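Local coordinates for sporozoite-specific SAG protein (Toxoplasma gondii, PDB 2WNK) that serves as a SAG2-related surface antigen of the sporozoite stage and probably acts at the parasite surface in contact with the host, at residues S12-E18 against G122-K128; R25-P29 against F97-Q101; H141-I147 against C229-V235; L185-V189 against Q215-Y219. All coordinates share one frame. Numbering follows the deposited sequence.

Interaction 1 of 4, residues S12-E18 against G122-K128; sequences SISFTVE and GVHILVK
Residues 12-17 and 122-127 are two extended strands, paired in parallel. Their axes come within 4.5 Å and cross at -19°. The register is unbroken, from Ser12 beside Gly122 to Val17 beside Val127. Six backbone hydrogen bonds alternate between the strands: Ile13 N to Gly122 O (2.8 Å), His124 N to Ile13 O (2.9 Å), Phe15 N to His124 O (2.9 Å), Leu126 N to Phe15 O (2.8 Å), Val17 N to Leu126 O (2.7 Å) and Lys128 N to Val17 O (3.0 Å).

Side chains alternate between two faces. Ile13, Phe15, Val17, Val123, Ile125 and Val127 form the apolar face. Phe15 (m, chi2 -96°) sets CE2 4.1 Å from Val123 CG1, which lies at the ring edge. Ile13 is p,t, with CG1 3.9 Å from Val123 CG2. Val17, Val123 and Val127 are t; Ile125 is m,t. Val17 CG2 lies 3.9 Å from Ile125 CG2. Phe15 and Val17 also touch Val24 of strand 22-28.

Ser14, Thr16, His124 and Leu126 line the other face. His124 is t, and its NE2 hydrogen-bonds Ser95 OG. Beyond the strands, Lys128 (m,m,t,p) folds back so that NZ makes a salt bridge with Glu18 OE2 at 3.0 Å. The result is a parallel edge pair in a mixed sheet, one layer of the SRS-domain beta sandwich.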
loop_
_atom_site.group_PDB
_atom_site.type_symbol
_atom_site.label_atom_id
_atom_site.label_comp_id
_atom_site.label_asym_id
_atom_site.label_seq_id
_atom_site.Cartn_x
_atom_site.Cartn_y
_atom_site.Cartn_z
ATOM N N SER A 12 -6.022 -22.237 -3.462
ATOM C CA SER A 12 -6.334 -20.862 -3.187
ATOM C C SER A 12 -5.440 -19.944 -4.013
ATOM O O SER A 12 -4.378 -20.338 -4.499
ATOM C CB SER A 12 -6.165 -20.594 -1.685
ATOM O OG SER A 12 -6.485 -19.264 -1.338
ATOM N N ILE A 13 -5.897 -18.721 -4.178
ATOM C CA ILE A 13 -5.053 -17.707 -4.780
ATOM C C ILE A 13 -4.957 -16.619 -3.723
ATOM O O ILE A 13 -5.886 -16.442 -2.906
ATOM C CB ILE A 13 -5.643 -17.145 -6.109
ATOM C CG1 ILE A 13 -6.994 -16.472 -5.883
ATOM C CG2 ILE A 13 -5.739 -18.253 -7.184
ATOM C CD1 ILE A 13 -7.511 -15.801 -7.137
ATOM N N SER A 14 -3.815 -15.935 -3.695
ATOM C CA SER A 14 -3.582 -14.966 -2.652
ATOM C C SER A 14 -3.142 -13.627 -3.214
ATOM O O SER A 14 -2.461 -13.546 -4.253
ATOM C CB SER A 14 -2.577 -15.461 -1.623
ATOM O OG SER A 14 -1.383 -15.869 -2.263
ATOM N N PHE A 15 -3.579 -12.579 -2.525
ATOM C CA PHE A 15 -3.158 -11.233 -2.867
ATOM C C PHE A 15 -2.771 -10.504 -1.607
ATOM O O PHE A 15 -3.172 -10.894 -0.511
ATOM C CB PHE A 15 -4.294 -10.460 -3.525
ATOM C CG PHE A 15 -4.874 -11.119 -4.706
ATOM C CD1 PHE A 15 -4.452 -10.799 -5.999
ATOM C CD2 PHE A 15 -5.904 -12.042 -4.549
ATOM C CE1 PHE A 15 -5.038 -11.399 -7.093
ATOM C CE2 PHE A 15 -6.484 -12.648 -5.659
ATOM C CZ PHE A 15 -6.054 -12.338 -6.922
ATOM N N THR A 16 -2.013 -9.425 -1.769
ATOM C CA THR A 16 -1.647 -8.593 -0.641
ATOM C C THR A 16 -1.946 -7.128 -0.976
ATOM O O THR A 16 -1.634 -6.659 -2.083
ATOM C CB THR A 16 -0.160 -8.745 -0.312
ATOM O OG1 THR A 16 0.147 -10.125 -0.065
ATOM C CG2 THR A 16 0.202 -7.924 0.912
ATOM N N VAL A 17 -2.555 -6.421 -0.037
ATOM C CA VAL A 17 -2.800 -4.995 -0.192
ATOM C C VAL A 17 -1.743 -4.258 0.627
ATOM O O VAL A 17 -1.677 -4.398 1.842
ATOM C CB VAL A 17 -4.221 -4.586 0.263
ATOM C CG1 VAL A 17 -4.387 -3.059 0.195
ATOM C CG2 VAL A 17 -5.303 -5.270 -0.628
ATOM N N GLU A 18 -0.936 -3.451 -0.049
ATOM C CA GLU A 18 0.239 -2.833 0.572
ATOM C C GLU A 18 0.063 -1.340 0.871
ATOM O O GLU A 18 0.765 -0.769 1.719
ATOM C CB GLU A 18 1.436 -3.018 -0.357
ATOM C CG GLU A 18 1.575 -4.435 -0.887
ATOM C CD GLU A 18 2.712 -5.184 -0.234
ATOM O OE1 GLU A 18 3.259 -6.110 -0.889
ATOM O OE2 GLU A 18 3.073 -4.831 0.914
ATOM N N GLY A 122 -10.351 -20.879 -3.124
ATOM C CA GLY A 122 -10.303 -19.882 -2.054
ATOM C C GLY A 122 -9.497 -18.660 -2.504
ATOM O O GLY A 122 -8.562 -18.775 -3.302
ATOM N N VAL A 123 -9.911 -17.496 -2.022
ATOM C CA VAL A 123 -9.232 -16.231 -2.279
ATOM C C VAL A 123 -8.856 -15.646 -0.942
ATOM O O VAL A 123 -9.735 -15.446 -0.091
ATOM C CB VAL A 123 -10.170 -15.251 -2.955
ATOM C CG1 VAL A 123 -9.479 -13.861 -3.086
ATOM C CG2 VAL A 123 -10.539 -15.774 -4.327
ATOM N N HIS A 124 -7.558 -15.455 -0.726
ATOM C CA HIS A 124 -7.061 -14.925 0.530
ATOM C C HIS A 124 -6.459 -13.550 0.227
ATOM O O HIS A 124 -5.542 -13.454 -0.607
ATOM C CB HIS A 124 -5.981 -15.823 1.075
ATOM C CG HIS A 124 -5.286 -15.248 2.266
ATOM N ND1 HIS A 124 -3.923 -15.332 2.436
ATOM C CD2 HIS A 124 -5.754 -14.531 3.317
ATOM C CE1 HIS A 124 -3.581 -14.717 3.557
ATOM N NE2 HIS A 124 -4.674 -14.225 4.111
ATOM N N ILE A 125 -6.970 -12.517 0.886
ATOM C CA ILE A 125 -6.409 -11.178 0.709
ATOM C C ILE A 125 -5.785 -10.756 2.031
ATOM O O ILE A 125 -6.491 -10.651 3.050
ATOM C CB ILE A 125 -7.444 -10.152 0.246
ATOM C CG1 ILE A 125 -8.083 -10.599 -1.088
ATOM C CG2 ILE A 125 -6.758 -8.781 0.136
ATOM C CD1 ILE A 125 -9.350 -9.814 -1.495
ATOM N N LEU A 126 -4.468 -10.573 2.005
ATOM C CA LEU A 126 -3.704 -10.080 3.158
ATOM C C LEU A 126 -3.608 -8.551 3.078
ATOM O O LEU A 126 -3.118 -8.008 2.095
ATOM C CB LEU A 126 -2.304 -10.685 3.167
ATOM C CG LEU A 126 -1.495 -10.215 4.393
ATOM C CD1 LEU A 126 -2.142 -10.674 5.670
ATOM C CD2 LEU A 126 -0.021 -10.612 4.346
ATOM N N VAL A 127 -4.091 -7.861 4.099
ATOM C CA VAL A 127 -4.062 -6.409 4.091
ATOM C C VAL A 127 -3.025 -5.940 5.129
ATOM O O VAL A 127 -3.118 -6.266 6.317
ATOM C CB VAL A 127 -5.445 -5.830 4.390
ATOM C CG1 VAL A 127 -5.405 -4.315 4.339
ATOM C CG2 VAL A 127 -6.482 -6.365 3.377
ATOM N N LYS A 128 -2.021 -5.205 4.670
ATOM C CA LYS A 128 -0.926 -4.790 5.561
ATOM C C LYS A 128 -1.363 -3.643 6.462
ATOM O O LYS A 128 -2.335 -2.938 6.140
ATOM C CB LYS A 128 0.285 -4.346 4.734
ATOM C CG LYS A 128 0.877 -5.445 3.850
ATOM C CD LYS A 128 1.914 -6.232 4.628
ATOM C CE LYS A 128 2.475 -7.420 3.858
ATOM N NZ LYS A 128 3.564 -6.996 2.930
#

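Interaction 2 of 4, residues R25-P29 against F97-Q101; sequences RFNCP and FFLCQ
Cys100, Cys28 and Phe26 bury the most surface here. Both segments are extended, residues 25-28 and 97-101 being strands of two different sheets. Their axes come no closer than 7.9 Å, and their directions differ by 33°. No hydrogen bond joins them, so side chains alone span the gap.

The closest backbone approach is at the cysteines, with CA of Cys28 and CA of Cys100 5.3 Å apart. Both point toward the opposing strand with chi1 m (-71° and -66°). Cys28 SG bonds Cys100 SG at 2.1 Å, with chi3 -72°.

Two residues earlier on each strand, Phe26 and Phe98 also point inward. Phe26 is p (chi2 92°) and Phe98 is m (chi2 -81°). Their planes differ by 29° and their centroids are 5.5 Å apart. The rings are slid apart and barely overlap. Phe26 CZ reaches Phe98 CD2 at 3.8 Å. Val123, Ile125 and Ile35 pack against both rings.

Asn27 and Leu99 point away, as alternation requires. Asn27 hydrogen-bonds Ser5 through OD1 and Asp81 through ND2.

The chemistry is one covalent link beside an aromatic contact. The two layers of the first SRS domain are therefore tied by a buried disulfide, not merely pressed together by apolar side chains.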
loop_
_atom_site.group_PDB
_atom_site.type_symbol
_atom_site.label_atom_id
_atom_site.label_comp_id
_atom_site.label_asym_id
_atom_site.label_seq_id
_atom_site.Cartn_x
_atom_site.Cartn_y
_atom_site.Cartn_z
ATOM N N ARG A 25 -8.057 -7.186 -7.791
ATOM C CA ARG A 25 -9.023 -7.703 -8.761
ATOM C C ARG A 25 -8.859 -9.199 -8.817
ATOM O O ARG A 25 -7.739 -9.711 -8.937
ATOM C CB ARG A 25 -8.809 -7.081 -10.151
ATOM C CG ARG A 25 -9.136 -5.621 -10.215
ATOM C CD ARG A 25 -8.823 -5.027 -11.610
ATOM N NE ARG A 25 -8.852 -3.564 -11.557
ATOM C CZ ARG A 25 -9.971 -2.860 -11.482
ATOM N NH1 ARG A 25 -11.146 -3.491 -11.464
ATOM N NH2 ARG A 25 -9.917 -1.539 -11.408
ATOM N N PHE A 26 -9.964 -9.912 -8.674
ATOM C CA PHE A 26 -9.929 -11.346 -8.850
ATOM C C PHE A 26 -11.191 -11.838 -9.530
ATOM O O PHE A 26 -12.177 -11.123 -9.626
ATOM C CB PHE A 26 -9.716 -12.064 -7.512
ATOM C CG PHE A 26 -10.841 -11.887 -6.530
ATOM C CD1 PHE A 26 -11.877 -12.810 -6.476
ATOM C CD2 PHE A 26 -10.813 -10.850 -5.605
ATOM C CE1 PHE A 26 -12.905 -12.693 -5.538
ATOM C CE2 PHE A 26 -11.852 -10.711 -4.660
ATOM C CZ PHE A 26 -12.903 -11.649 -4.635
ATOM N N ASN A 27 -11.133 -13.071 -10.012
ATOM C CA ASN A 27 -12.217 -13.631 -10.776
ATOM C C ASN A 27 -12.632 -14.996 -10.215
ATOM O O ASN A 27 -11.784 -15.825 -9.872
ATOM C CB ASN A 27 -11.795 -13.746 -12.242
ATOM C CG ASN A 27 -12.695 -14.652 -13.045
ATOM O OD1 ASN A 27 -12.392 -15.838 -13.239
ATOM N ND2 ASN A 27 -13.811 -14.102 -13.517
ATOM N N CYS A 28 -13.938 -15.183 -10.125
ATOM C CA CYS A 28 -14.533 -16.524 -9.921
ATOM C C CYS A 28 -14.963 -17.025 -11.301
ATOM O O CYS A 28 -15.887 -16.462 -11.893
ATOM C CB CYS A 28 -15.753 -16.450 -8.996
ATOM S SG CYS A 28 -15.336 -16.089 -7.203
ATOM N N PRO A 29 -14.277 -18.052 -11.805
ATOM C CA PRO A 29 -14.481 -18.473 -13.171
ATOM C C PRO A 29 -15.775 -19.152 -13.313
ATOM O O PRO A 29 -16.467 -19.473 -12.419
ATOM C CB PRO A 29 -13.342 -19.441 -13.418
ATOM C CG PRO A 29 -13.054 -20.017 -12.211
ATOM C CD PRO A 29 -13.221 -18.866 -11.214
ATOM N N PHE A 97 -11.117 -13.375 3.467
ATOM C CA PHE A 97 -11.224 -14.552 2.599
ATOM C C PHE A 97 -12.517 -14.554 1.855
ATOM O O PHE A 97 -13.558 -14.045 2.341
ATOM C CB PHE A 97 -11.177 -15.846 3.446
ATOM C CG PHE A 97 -9.929 -16.017 4.241
ATOM C CD1 PHE A 97 -8.857 -16.686 3.684
ATOM C CD2 PHE A 97 -9.817 -15.489 5.527
ATOM C CE1 PHE A 97 -7.694 -16.869 4.416
ATOM C CE2 PHE A 97 -8.660 -15.679 6.263
ATOM C CZ PHE A 97 -7.610 -16.356 5.710
ATOM N N PHE A 98 -12.476 -15.168 0.651
ATOM C CA PHE A 98 -13.692 -15.517 -0.047
ATOM C C PHE A 98 -13.600 -16.931 -0.591
ATOM O O PHE A 98 -12.486 -17.501 -0.675
ATOM C CB PHE A 98 -13.883 -14.574 -1.255
ATOM C CG PHE A 98 -13.898 -13.119 -0.861
ATOM C CD1 PHE A 98 -15.070 -12.546 -0.359
ATOM C CD2 PHE A 98 -12.739 -12.351 -0.946
ATOM C CE1 PHE A 98 -15.131 -11.212 0.020
ATOM C CE2 PHE A 98 -12.770 -11.009 -0.553
ATOM C CZ PHE A 98 -13.970 -10.445 -0.064
ATOM N N LEU A 99 -14.750 -17.501 -0.975
ATOM C CA LEU A 99 -14.732 -18.698 -1.792
ATOM C C LEU A 99 -15.419 -18.451 -3.122
ATOM O O LEU A 99 -16.432 -17.734 -3.178
ATOM C CB LEU A 99 -15.505 -19.821 -1.091
ATOM C CG LEU A 99 -14.730 -20.312 0.139
ATOM C CD1 LEU A 99 -15.615 -21.173 1.042
ATOM C CD2 LEU A 99 -13.469 -21.094 -0.294
ATOM N N CYS A 100 -14.936 -19.133 -4.161
ATOM C CA CYS A 100 -15.619 -19.198 -5.440
ATOM C C CYS A 100 -16.206 -20.609 -5.476
ATOM O O CYS A 100 -15.467 -21.587 -5.289
ATOM C CB CYS A 100 -14.614 -19.037 -6.583
ATOM S SG CYS A 100 -13.808 -17.381 -6.698
ATOM N N GLN A 101 -17.499 -20.686 -5.669
ATOM C CA GLN A 101 -18.219 -21.939 -5.596
ATOM C C GLN A 101 -19.233 -22.064 -6.699
ATOM O O GLN A 101 -19.575 -21.115 -7.296
ATOM C CB GLN A 101 -18.928 -22.070 -4.250
ATOM C CG GLN A 101 -20.099 -21.243 -4.019
ATOM C CD GLN A 101 -20.610 -21.253 -2.578
ATOM O OE1 GLN A 101 -21.684 -20.786 -2.287
ATOM N NE2 GLN A 101 -19.824 -21.748 -1.707
#

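Interaction 3 of 4, residues H141-I147 against C229-V235; sequences HTLELQI and CKVLVTV
This is a parallel strand pair at one edge of a mixed sheet in the beta sandwich of the second SRS domain. Strand 142-147 is one of the sheet's two outermost strands, and 229-235 separates it from strand 215-222. The axes approach to 4.5 Å and cross at -25°.

Each residue faces its partner in order, from Thr142 beside Lys230 to Ile147 beside Val235. The hydrogen bonds alternate in direction: Lys230 N to His141 O, Leu143 N to Lys230 O, Leu232 N to Leu143 O, Leu145 N to Leu232 O and Ile147 N to Thr234 O are each 2.9 Å. Thr234 N to Leu145 O is 3.0 Å.

Leu143 (t,p), Leu145 (m,t) and Ile147 (m,m) share the apolar face with Val231, Val233 and Val235, all three t. Leu145 CD1 lies 3.8 Å from Val231 CG1, and Ile147 CG1 lies 4.1 Å from Val233 CG1. Strand 152-158 of the facing sheet packs here through Thr154 and Phe156.

The other face carries Thr142, Glu144, Gln146, Lys230, Leu232 and Thr234. Leu232 (t,p) is buried there, its CB 3.8 Å from Thr142 CG2.

Cys229 is disulfide-bonded to Cys136. Its SG also meets the edge of the His141 ring, 4.0 Å from ND1.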
loop_
_atom_site.group_PDB
_atom_site.type_symbol
_atom_site.label_atom_id
_atom_site.label_comp_id
_atom_site.label_asym_id
_atom_site.label_seq_id
_atom_site.Cartn_x
_atom_site.Cartn_y
_atom_site.Cartn_z
ATOM N N HIS A 141 2.433 20.392 -2.919
ATOM C CA HIS A 141 2.398 20.520 -1.476
ATOM C C HIS A 141 3.799 20.184 -0.941
ATOM O O HIS A 141 4.526 19.451 -1.594
ATOM C CB HIS A 141 1.325 19.559 -0.945
ATOM C CG HIS A 141 1.242 19.543 0.541
ATOM N ND1 HIS A 141 1.740 18.509 1.305
ATOM C CD2 HIS A 141 0.800 20.473 1.408
ATOM C CE1 HIS A 141 1.571 18.795 2.585
ATOM N NE2 HIS A 141 1.013 19.986 2.673
ATOM N N THR A 142 4.200 20.756 0.206
ATOM C CA THR A 142 5.456 20.375 0.868
ATOM C C THR A 142 5.216 19.866 2.284
ATOM O O THR A 142 4.584 20.549 3.118
ATOM C CB THR A 142 6.404 21.535 0.970
ATOM O OG1 THR A 142 6.527 22.096 -0.331
ATOM C CG2 THR A 142 7.828 21.083 1.458
ATOM N N LEU A 143 5.613 18.626 2.502
ATOM C CA LEU A 143 5.669 18.005 3.838
ATOM C C LEU A 143 7.032 18.320 4.456
ATOM O O LEU A 143 8.077 17.950 3.911
ATOM C CB LEU A 143 5.501 16.477 3.724
ATOM C CG LEU A 143 5.748 15.603 4.946
ATOM C CD1 LEU A 143 4.811 16.025 6.080
ATOM C CD2 LEU A 143 5.482 14.165 4.548
ATOM N N GLU A 144 7.069 19.043 5.570
ATOM C CA GLU A 144 8.385 19.347 6.197
ATOM C C GLU A 144 8.670 18.409 7.349
ATOM O O GLU A 144 7.849 18.213 8.267
ATOM C CB GLU A 144 8.446 20.816 6.654
ATOM C CG GLU A 144 7.958 21.721 5.499
ATOM C CD GLU A 144 7.935 23.199 5.804
ATOM O OE1 GLU A 144 8.982 23.829 5.643
ATOM O OE2 GLU A 144 6.851 23.744 6.149
ATOM N N LEU A 145 9.864 17.834 7.298
ATOM C CA LEU A 145 10.314 16.902 8.347
ATOM C C LEU A 145 11.626 17.427 8.910
ATOM O O LEU A 145 12.295 18.253 8.277
ATOM C CB LEU A 145 10.605 15.506 7.778
ATOM C CG LEU A 145 9.424 14.817 7.097
ATOM C CD1 LEU A 145 9.824 13.414 6.572
ATOM C CD2 LEU A 145 8.263 14.744 8.064
ATOM N N GLN A 146 12.023 16.925 10.081
ATOM C CA GLN A 146 13.308 17.339 10.671
ATOM C C GLN A 146 14.144 16.166 11.185
ATOM O O GLN A 146 13.593 15.230 11.766
ATOM C CB GLN A 146 13.056 18.263 11.887
ATOM C CG GLN A 146 12.303 19.524 11.578
ATOM C CD GLN A 146 10.813 19.294 11.487
ATOM O OE1 GLN A 146 10.143 19.798 10.567
ATOM N NE2 GLN A 146 10.267 18.530 12.435
ATOM N N ILE A 147 15.458 16.257 11.070
ATOM C CA ILE A 147 16.311 15.382 11.853
ATOM C C ILE A 147 17.033 16.327 12.816
ATOM O O ILE A 147 17.742 17.252 12.375
ATOM C CB ILE A 147 17.376 14.691 10.947
ATOM C CG1 ILE A 147 16.691 13.631 10.071
ATOM C CG2 ILE A 147 18.448 14.006 11.780
ATOM C CD1 ILE A 147 16.219 12.398 10.883
ATOM N N CYS A 229 4.550 15.846 -5.011
ATOM C CA CYS A 229 4.458 16.227 -3.612
ATOM C C CYS A 229 5.905 16.240 -3.079
ATOM O O CYS A 229 6.639 15.288 -3.240
ATOM C CB CYS A 229 3.631 15.186 -2.844
ATOM S SG CYS A 229 3.189 15.677 -1.164
ATOM N N LYS A 230 6.294 17.334 -2.440
ATOM C CA LYS A 230 7.699 17.508 -2.043
ATOM C C LYS A 230 7.831 17.167 -0.562
ATOM O O LYS A 230 7.059 17.583 0.268
ATOM C CB LYS A 230 8.061 18.982 -2.261
ATOM C CG LYS A 230 8.221 19.352 -3.749
ATOM C CD LYS A 230 8.610 20.835 -3.902
ATOM C CE LYS A 230 8.465 21.295 -5.370
ATOM N NZ LYS A 230 8.350 22.785 -5.511
ATOM N N VAL A 231 8.912 16.488 -0.204
ATOM C CA VAL A 231 9.219 16.192 1.186
ATOM C C VAL A 231 10.574 16.830 1.456
ATOM O O VAL A 231 11.630 16.470 0.903
ATOM C CB VAL A 231 9.295 14.658 1.446
ATOM C CG1 VAL A 231 9.513 14.383 2.912
ATOM C CG2 VAL A 231 7.953 14.027 0.956
ATOM N N LEU A 232 10.558 17.792 2.361
ATOM C CA LEU A 232 11.768 18.577 2.618
ATOM C C LEU A 232 12.202 18.297 4.052
ATOM O O LEU A 232 11.488 18.631 5.001
ATOM C CB LEU A 232 11.404 20.064 2.411
ATOM C CG LEU A 232 12.496 21.111 2.357
ATOM C CD1 LEU A 232 13.597 20.772 1.310
ATOM C CD2 LEU A 232 11.850 22.458 2.025
ATOM N N VAL A 233 13.393 17.734 4.184
ATOM C CA VAL A 233 13.917 17.384 5.505
ATOM C C VAL A 233 15.038 18.342 5.873
ATOM O O VAL A 233 16.086 18.383 5.224
ATOM C CB VAL A 233 14.471 15.998 5.526
ATOM C CG1 VAL A 233 14.798 15.556 6.959
ATOM C CG2 VAL A 233 13.546 15.025 4.826
ATOM N N THR A 234 14.874 19.048 6.994
ATOM C CA THR A 234 15.945 19.880 7.520
ATOM C C THR A 234 16.782 19.067 8.507
ATOM O O THR A 234 16.228 18.471 9.446
ATOM C CB THR A 234 15.406 21.156 8.180
ATOM O OG1 THR A 234 14.678 21.914 7.192
ATOM C CG2 THR A 234 16.566 21.998 8.740
ATOM N N VAL A 235 18.095 19.015 8.287
ATOM C CA VAL A 235 18.972 18.224 9.136
ATOM C C VAL A 235 19.849 19.166 9.951
ATOM O O VAL A 235 20.584 19.994 9.405
ATOM C CB VAL A 235 19.908 17.298 8.329
ATOM C CG1 VAL A 235 20.795 16.470 9.255
ATOM C CG2 VAL A 235 19.104 16.342 7.439
#

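Interaction 4 of 4, residues L185-V189 against Q215-Y219; sequences LVSLV and QKLCY
Residues 185-188 form one weakly bonded helical turn, in which Leu185 O accepts from Leu188 N at 2.9 Å and from Val189 N at 3.0 Å. Residues 215-219 are an extended strand. No hydrogen bond crosses between them. The nearest CA pairs are Leu188 with Gln215 at 6.5 Å and Leu185 with Leu217 at 7.8 Å.

Apolar contacts hold the turn to the strand, and Leu217 is their hub. Its chi1 is m (-81°) and its chi2 lies between wells at -1°. Leu185 (t,p) puts CD1 3.8 Å from Leu217 CG. Leu188 (m,t) points toward the strand, and its CD1 lies 3.8 Å from Leu217 CD1. Val189 (t) adds CG2 at 4.0 Å from Leu217 CD1. Val173 of strand 172-174 also touches Leu188 and Leu217.

Mixed contacts flank this cluster. Gln215 (m,m) lays its CG 3.2 Å from Leu188 O and 3.9 Å from Val189 CG2. At the other end, Tyr219 (m, chi2 -84°) brings OH to 4.1 Å from Leu185 CD1.

Lys216 points away and makes a salt bridge with Asp177. Cys218 is joined to Cys179 by a disulfide. The arrangement is a short helical turn in a strand connection. It packs against side chains that strand 215-219 turns into the second SRS-domain beta sandwich, where Leu217 and Tyr219 also meet Leu205 of the facing sheet.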
loop_
_atom_site.group_PDB
_atom_site.type_symbol
_atom_site.label_atom_id
_atom_site.label_comp_id
_atom_site.label_asym_id
_atom_site.label_seq_id
_atom_site.Cartn_x
_atom_site.Cartn_y
_atom_site.Cartn_z
ATOM N N LEU A 185 23.358 11.902 -1.741
ATOM C CA LEU A 185 22.961 12.053 -0.353
ATOM C C LEU A 185 24.148 12.324 0.580
ATOM O O LEU A 185 24.152 13.293 1.347
ATOM C CB LEU A 185 22.133 10.840 0.109
ATOM C CG LEU A 185 21.742 10.831 1.598
ATOM C CD1 LEU A 185 20.927 12.098 2.009
ATOM C CD2 LEU A 185 21.011 9.545 1.993
ATOM N N VAL A 186 25.186 11.492 0.489
ATOM C CA VAL A 186 26.256 11.548 1.448
ATOM C C VAL A 186 27.197 12.694 1.195
ATOM O O VAL A 186 28.025 13.000 2.055
ATOM C CB VAL A 186 27.072 10.240 1.562
ATOM C CG1 VAL A 186 26.210 9.082 2.117
ATOM C CG2 VAL A 186 27.742 9.877 0.260
ATOM N N SER A 187 27.083 13.349 0.037
ATOM C CA SER A 187 27.741 14.637 -0.095
ATOM C C SER A 187 27.153 15.715 0.801
ATOM O O SER A 187 27.834 16.701 1.114
ATOM C CB SER A 187 27.763 15.151 -1.552
ATOM O OG SER A 187 26.477 15.667 -1.870
ATOM N N LEU A 188 25.868 15.636 1.141
ATOM C CA LEU A 188 25.343 16.645 2.054
ATOM C C LEU A 188 25.379 16.186 3.518
ATOM O O LEU A 188 25.635 16.984 4.448
ATOM C CB LEU A 188 23.910 16.924 1.667
ATOM C CG LEU A 188 23.686 17.299 0.192
ATOM C CD1 LEU A 188 22.213 17.602 0.035
ATOM C CD2 LEU A 188 24.408 18.564 -0.057
ATOM N N VAL A 189 25.139 14.892 3.723
ATOM C CA VAL A 189 25.132 14.330 5.071
ATOM C C VAL A 189 25.850 13.019 5.029
ATOM O O VAL A 189 25.283 11.985 4.724
ATOM C CB VAL A 189 23.709 14.161 5.642
ATOM C CG1 VAL A 189 23.768 13.733 7.128
ATOM C CG2 VAL A 189 22.871 15.465 5.550
ATOM N N GLN A 215 21.706 21.191 6.783
ATOM C CA GLN A 215 21.479 20.685 5.409
ATOM C C GLN A 215 19.986 20.566 5.181
ATOM O O GLN A 215 19.203 20.461 6.137
ATOM C CB GLN A 215 22.178 19.307 5.179
ATOM C CG GLN A 215 23.708 19.270 5.527
ATOM C CD GLN A 215 24.632 20.086 4.598
ATOM O OE1 GLN A 215 25.730 20.547 5.029
ATOM N NE2 GLN A 215 24.279 20.183 3.345
ATOM N N LYS A 216 19.606 20.558 3.905
ATOM C CA LYS A 216 18.212 20.237 3.543
ATOM C C LYS A 216 18.232 19.113 2.512
ATOM O O LYS A 216 19.083 19.080 1.614
ATOM C CB LYS A 216 17.529 21.459 2.979
ATOM C CG LYS A 216 17.181 22.467 4.049
ATOM C CD LYS A 216 16.297 23.521 3.435
ATOM C CE LYS A 216 16.036 24.631 4.390
ATOM N NZ LYS A 216 15.419 25.801 3.632
ATOM N N LEU A 217 17.363 18.130 2.699
ATOM C CA LEU A 217 17.317 16.978 1.817
ATOM C C LEU A 217 15.922 16.963 1.298
ATOM O O LEU A 217 14.986 16.935 2.074
ATOM C CB LEU A 217 17.491 15.680 2.593
ATOM C CG LEU A 217 18.859 15.153 3.037
ATOM C CD1 LEU A 217 20.129 15.917 2.698
ATOM C CD2 LEU A 217 18.932 14.418 4.342
ATOM N N CYS A 218 15.791 16.986 -0.019
ATOM C CA CYS A 218 14.443 17.015 -0.585
ATOM C C CYS A 218 14.197 15.760 -1.447
ATOM O O CYS A 218 15.035 15.322 -2.243
ATOM C CB CYS A 218 14.309 18.237 -1.488
ATOM S SG CYS A 218 12.554 18.361 -1.943
ATOM N N TYR A 219 13.016 15.209 -1.347
ATOM C CA TYR A 219 12.539 14.107 -2.201
ATOM C C TYR A 219 11.184 14.482 -2.796
ATOM O O TYR A 219 10.433 15.215 -2.216
ATOM C CB TYR A 219 12.357 12.850 -1.327
ATOM C CG TYR A 219 13.620 12.351 -0.698
ATOM C CD1 TYR A 219 14.459 11.529 -1.392
ATOM C CD2 TYR A 219 13.973 12.707 0.614
ATOM C CE1 TYR A 219 15.649 11.119 -0.867
ATOM C CE2 TYR A 219 15.173 12.289 1.166
ATOM C CZ TYR A 219 15.976 11.475 0.428
ATOM O OH TYR A 219 17.140 11.063 1.004
#

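From the N terminus, strand 12-17 opens interaction 1, which closes at strand 121-127. Nested inside that loop, interaction 2 joins strand 22-28 to strand 94-101. Interaction 1 builds one sheet, and interaction 2 ties that sheet to the facing layer. They touch, among other places, where Val123 O meets Phe98 N (2.9 Å, a probable hydrogen bond). The chain then enters the second SRS domain. Interaction 3 runs from 141-147 to 229-235 and encloses interaction 4, whose strand 215-219 pairs with 229-235. The two domains are in series, with no crossing. Interactions 1 and 3 repeat the same edge pairing, with centres about 34 Å apart.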